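Local coordinates for putative phosphosugar isomerases (PDB 3FKJ), which probably binds carbohydrate derivatives and acts as an isomerase of phosphorylated sugars, at residues Pro263-Arg274 with Lys290-Ile301. Sequence-based numbering, arbitrary orientation.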
loop_
_atom_site.group_PDB
_atom_site.type_symbol
_atom_site.label_atom_id
_atom_site.label_comp_id
_atom_site.label_asym_id
_atom_site.label_seq_id
_atom_site.Cartn_x
_atom_site.Cartn_y
_atom_site.Cartn_z
ATOM N N PRO A 263 6.459 9.798 -18.788
ATOM C CA PRO A 263 6.214 8.371 -19.066
ATOM C C PRO A 263 5.362 7.645 -18.022
ATOM O O PRO A 263 5.660 7.688 -16.843
ATOM C CB PRO A 263 7.635 7.781 -19.143
ATOM C CG PRO A 263 8.561 8.981 -19.216
ATOM C CD PRO A 263 7.845 9.997 -18.339
ATOM N N PHE A 264 4.289 7.025 -18.488
ATOM C CA PHE A 264 3.412 6.176 -17.689
ATOM C C PHE A 264 3.253 4.819 -18.375
ATOM O O PHE A 264 2.964 4.748 -19.564
ATOM C CB PHE A 264 2.009 6.789 -17.589
ATOM C CG PHE A 264 1.969 8.134 -16.932
ATOM C CD1 PHE A 264 1.791 8.240 -15.561
ATOM C CD2 PHE A 264 2.064 9.296 -17.684
ATOM C CE1 PHE A 264 1.742 9.486 -14.938
ATOM C CE2 PHE A 264 2.007 10.537 -17.078
ATOM C CZ PHE A 264 1.862 10.622 -15.670
ATOM N N ILE A 265 3.412 3.752 -17.610
ATOM C CA ILE A 265 3.009 2.430 -18.027
ATOM C C ILE A 265 1.774 2.071 -17.164
ATOM O O ILE A 265 1.879 1.956 -15.925
ATOM C CB ILE A 265 4.149 1.369 -17.839
ATOM C CG1 ILE A 265 5.431 1.871 -18.534
ATOM C CG2 ILE A 265 3.658 -0.024 -18.367
ATOM C CD1 ILE A 265 6.743 1.260 -18.063
ATOM N N LEU A 266 0.625 1.949 -17.839
ATOM C CA LEU A 266 -0.650 1.583 -17.226
ATOM C C LEU A 266 -0.908 0.117 -17.485
ATOM O O LEU A 266 -0.932 -0.327 -18.623
ATOM C CB LEU A 266 -1.815 2.427 -17.750
ATOM C CG LEU A 266 -3.257 2.108 -17.278
ATOM C CD1 LEU A 266 -3.399 2.383 -15.802
ATOM C CD2 LEU A 266 -4.265 2.931 -18.037
ATOM N N LEU A 267 -1.057 -0.630 -16.402
ATOM C CA LEU A 267 -1.482 -2.022 -16.443
ATOM C C LEU A 267 -2.964 -2.042 -16.203
ATOM O O LEU A 267 -3.394 -2.079 -15.068
ATOM C CB LEU A 267 -0.768 -2.837 -15.373
ATOM C CG LEU A 267 0.769 -2.749 -15.377
ATOM C CD1 LEU A 267 1.255 -3.706 -14.376
ATOM C CD2 LEU A 267 1.366 -3.042 -16.748
ATOM N N GLN A 268 -3.716 -1.979 -17.298
ATOM C CA GLN A 268 -5.177 -1.895 -17.283
ATOM C C GLN A 268 -5.814 -3.276 -17.017
ATOM O O GLN A 268 -5.348 -4.313 -17.517
ATOM C CB GLN A 268 -5.705 -1.313 -18.615
ATOM C CG GLN A 268 -7.210 -1.098 -18.652
ATOM C CD GLN A 268 -7.688 -0.310 -19.857
ATOM O OE1 GLN A 268 -7.026 -0.282 -20.896
ATOM N NE2 GLN A 268 -8.854 0.336 -19.722
ATOM N N SER A 269 -6.878 -3.245 -16.218
ATOM C CA SER A 269 -7.574 -4.437 -15.779
ATOM C C SER A 269 -8.896 -4.617 -16.514
ATOM O O SER A 269 -9.488 -3.645 -17.046
ATOM C CB SER A 269 -7.910 -4.345 -14.278
ATOM O OG SER A 269 -6.762 -4.228 -13.470
ATOM N N SER A 270 -9.356 -5.868 -16.533
ATOM C CA SER A 270 -10.737 -6.164 -16.845
ATOM C C SER A 270 -11.569 -5.940 -15.591
ATOM O O SER A 270 -11.045 -5.729 -14.487
ATOM C CB SER A 270 -10.882 -7.623 -17.293
ATOM O OG SER A 270 -10.754 -8.493 -16.177
ATOM N N GLY A 271 -12.872 -6.048 -15.747
ATOM C CA GLY A 271 -13.742 -6.074 -14.626
ATOM C C GLY A 271 -13.930 -4.731 -13.969
ATOM O O GLY A 271 -13.855 -3.683 -14.613
ATOM N N ARG A 272 -14.175 -4.770 -12.664
ATOM C CA ARG A 272 -14.836 -3.640 -11.972
ATOM C C ARG A 272 -14.077 -2.306 -11.893
ATOM O O ARG A 272 -14.724 -1.237 -11.949
ATOM C CB ARG A 272 -15.276 -4.071 -10.582
ATOM C CG ARG A 272 -16.444 -5.065 -10.638
ATOM C CD ARG A 272 -16.621 -5.770 -9.311
ATOM N NE ARG A 272 -15.485 -6.616 -8.954
ATOM C CZ ARG A 272 -15.322 -7.216 -7.768
ATOM N NH1 ARG A 272 -16.217 -7.081 -6.821
ATOM N NH2 ARG A 272 -14.265 -7.964 -7.517
ATOM N N THR A 273 -12.743 -2.359 -11.819
ATOM C CA THR A 273 -11.930 -1.142 -11.676
ATOM C C THR A 273 -11.489 -0.549 -13.020
ATOM O O THR A 273 -10.913 0.540 -13.074
ATOM C CB THR A 273 -10.735 -1.358 -10.694
ATOM O OG1 THR A 273 -9.742 -2.195 -11.317
ATOM C CG2 THR A 273 -11.241 -2.027 -9.402
ATOM N N ARG A 274 -11.831 -1.212 -14.118
ATOM C CA ARG A 274 -11.487 -0.700 -15.448
ATOM C C ARG A 274 -11.827 0.773 -15.686
ATOM O O ARG A 274 -11.024 1.507 -16.271
ATOM C CB ARG A 274 -12.158 -1.552 -16.510
ATOM C CG ARG A 274 -11.656 -1.338 -17.907
ATOM C CD ARG A 274 -12.216 -2.417 -18.783
ATOM N NE ARG A 274 -11.789 -2.220 -20.160
ATOM C CZ ARG A 274 -10.622 -2.594 -20.673
ATOM N NH1 ARG A 274 -9.722 -3.234 -19.949
ATOM N NH2 ARG A 274 -10.356 -2.313 -21.946
ATOM N N LYS A 290 3.510 10.212 -22.289
ATOM C CA LYS A 290 4.081 9.068 -22.975
ATOM C C LYS A 290 3.527 7.817 -22.363
ATOM O O LYS A 290 4.038 7.340 -21.354
ATOM C CB LYS A 290 5.605 9.057 -22.859
ATOM C CG LYS A 290 6.268 8.024 -23.754
ATOM C CD LYS A 290 7.766 8.053 -23.594
ATOM C CE LYS A 290 8.466 7.233 -24.635
ATOM N NZ LYS A 290 9.845 7.701 -24.800
ATOM N N LEU A 291 2.482 7.281 -22.983
ATOM C CA LEU A 291 1.722 6.187 -22.382
ATOM C C LEU A 291 2.031 4.863 -23.072
ATOM O O LEU A 291 1.923 4.762 -24.267
ATOM C CB LEU A 291 0.217 6.504 -22.416
ATOM C CG LEU A 291 -0.769 5.412 -21.956
ATOM C CD1 LEU A 291 -0.470 4.910 -20.529
ATOM C CD2 LEU A 291 -2.215 5.918 -22.100
ATOM N N GLN A 292 2.455 3.865 -22.300
ATOM C CA GLN A 292 2.457 2.467 -22.731
ATOM C C GLN A 292 1.279 1.829 -22.022
ATOM O O GLN A 292 1.257 1.735 -20.777
ATOM C CB GLN A 292 3.737 1.747 -22.316
ATOM C CG GLN A 292 3.723 0.219 -22.572
ATOM C CD GLN A 292 3.709 -0.107 -24.062
ATOM O OE1 GLN A 292 4.277 0.623 -24.855
ATOM N NE2 GLN A 292 3.040 -1.192 -24.441
ATOM N N LEU A 293 0.283 1.440 -22.802
ATOM C CA LEU A 293 -0.863 0.732 -22.279
ATOM C C LEU A 293 -0.637 -0.769 -22.415
ATOM O O LEU A 293 -0.288 -1.246 -23.476
ATOM C CB LEU A 293 -2.120 1.160 -23.034
ATOM C CG LEU A 293 -3.467 0.623 -22.533
ATOM C CD1 LEU A 293 -3.706 0.890 -21.045
ATOM C CD2 LEU A 293 -4.557 1.232 -23.386
ATOM N N ILE A 294 -0.812 -1.508 -21.328
ATOM C CA ILE A 294 -0.861 -2.973 -21.393
ATOM C C ILE A 294 -2.204 -3.406 -20.819
ATOM O O ILE A 294 -2.441 -3.287 -19.624
ATOM C CB ILE A 294 0.314 -3.608 -20.630
ATOM C CG1 ILE A 294 1.652 -3.054 -21.195
ATOM C CG2 ILE A 294 0.236 -5.126 -20.741
ATOM C CD1 ILE A 294 2.898 -3.481 -20.459
ATOM N N ASP A 295 -3.088 -3.895 -21.694
ATOM C CA ASP A 295 -4.478 -4.139 -21.332
ATOM C C ASP A 295 -4.746 -5.626 -21.161
ATOM O O ASP A 295 -4.635 -6.385 -22.133
ATOM C CB ASP A 295 -5.410 -3.559 -22.414
ATOM C CG ASP A 295 -6.900 -3.679 -22.040
ATOM O OD1 ASP A 295 -7.217 -4.157 -20.913
ATOM O OD2 ASP A 295 -7.754 -3.278 -22.865
ATOM N N ALA A 296 -5.139 -6.042 -19.945
ATOM C CA ALA A 296 -5.443 -7.467 -19.707
ATOM C C ALA A 296 -6.517 -7.999 -20.671
ATOM O O ALA A 296 -6.389 -9.108 -21.198
ATOM C CB ALA A 296 -5.848 -7.711 -18.269
ATOM N N ASP A 297 -7.565 -7.202 -20.896
ATOM C CA ASP A 297 -8.687 -7.601 -21.759
ATOM C C ASP A 297 -8.307 -7.870 -23.206
ATOM O O ASP A 297 -8.980 -8.649 -23.863
ATOM C CB ASP A 297 -9.819 -6.560 -21.722
ATOM C CG ASP A 297 -11.047 -7.034 -20.932
ATOM O OD1 ASP A 297 -11.201 -8.262 -20.756
ATOM O OD2 ASP A 297 -11.866 -6.176 -20.501
ATOM N N LYS A 298 -7.260 -7.223 -23.705
ATOM C CA LYS A 298 -6.765 -7.466 -25.060
ATOM C C LYS A 298 -5.893 -8.704 -25.113
ATOM O O LYS A 298 -5.712 -9.291 -26.166
ATOM C CB LYS A 298 -5.962 -6.268 -25.589
ATOM C CG LYS A 298 -6.737 -5.302 -26.463
ATOM C CD LYS A 298 -8.101 -4.960 -25.879
ATOM C CE LYS A 298 -8.763 -3.817 -26.634
ATOM N NZ LYS A 298 -10.011 -3.359 -25.956
ATOM N N LEU A 299 -5.339 -9.104 -23.981
ATOM C CA LEU A 299 -4.405 -10.221 -23.955
ATOM C C LEU A 299 -5.065 -11.507 -23.453
ATOM O O LEU A 299 -4.372 -12.436 -23.027
ATOM C CB LEU A 299 -3.173 -9.863 -23.104
ATOM C CG LEU A 299 -2.426 -8.594 -23.519
ATOM C CD1 LEU A 299 -1.419 -8.199 -22.440
ATOM C CD2 LEU A 299 -1.764 -8.783 -24.877
ATOM N N GLY A 300 -6.396 -11.558 -23.482
ATOM C CA GLY A 300 -7.118 -12.827 -23.324
ATOM C C GLY A 300 -7.568 -13.185 -21.915
ATOM O O GLY A 300 -7.716 -14.368 -21.579
ATOM N N ILE A 301 -7.794 -12.171 -21.084
ATOM C CA ILE A 301 -8.451 -12.398 -19.803
ATOM C C ILE A 301 -9.880 -12.905 -20.002
ATOM O O ILE A 301 -10.338 -13.711 -19.192
ATOM C CB ILE A 301 -8.392 -11.151 -18.876
ATOM C CG1 ILE A 301 -7.121 -11.206 -18.037
ATOM C CG2 ILE A 301 -9.592 -11.076 -17.940
ATOM C CD1 ILE A 301 -7.197 -12.110 -16.811
HETATM O O HOH W 1 -13.784 -5.784 -18.636
#
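Strands 263-268 and 290-295 run parallel in direct register, Pro-263 beside Lys-290 through Gln-268 beside Asp-295, their axes 16° apart and joined by alternating backbone bonds from Phe-264 N to Lys-290 O through Ala-296 N to Gln-268 O. Beta-branched Ile-265 and Ile-294, well suited to strand backbones, pack with Leu-267 on one face: CD1 of Ile-294 lies 4.1 Å from Ile-265 CG2 and 4.0 Å from Leu-267 CD2, the three side chains pointing the same way. On the other face Leu-266 and Leu-293 lie side by side, CD2 to CD1 3.7 Å, and Leu-266 also packs on Ile-281 of helix 274-286.

Charged side chains gather where the strands run into their C-terminal loops. Arginine suits this place because its several N-H groups can serve a carboxylate and a carbonyl together. Arg-274, its chain extended from CG to NE with CG anti to the backbone N (chi1 -167°), brings its guanidinium end-on to the carboxylate of Asp-295. NH1 meets OD1 at 2.8 Å and NH2 meets OD2 at 2.9 Å, both nearly straight and on the syn sides, with the two planes 23° apart. NH1 also reaches Ser-269 O at 2.9 Å, so three bonds fix the group's rotation. Asp-295 OD1 accepts from Asp-297 N as well, on the face away from Arg-274, closing an Asx turn. Over one guanidinium face sits Asp-297 OD2, a long, purely electrostatic pairing; over the centre of the opposite face lies Gln-268 NE2, which bonds to Asp-278. A water donating to Asp-297 OD2 (2.7 Å) and accepting from Gly-271 N links the two loops. The two carboxylates, one at the edge and one over a face, probably offset the neighbouring positive charges of Arg-274 and Lys-298.

Strand 263-268, helix 274-286 and strand 290-295, outermost within this chain, make a beta-alpha-beta crossover of the second, four-stranded parallel sheet, consistent with the Rossmann-like alpha/beta architecture of SIS domains.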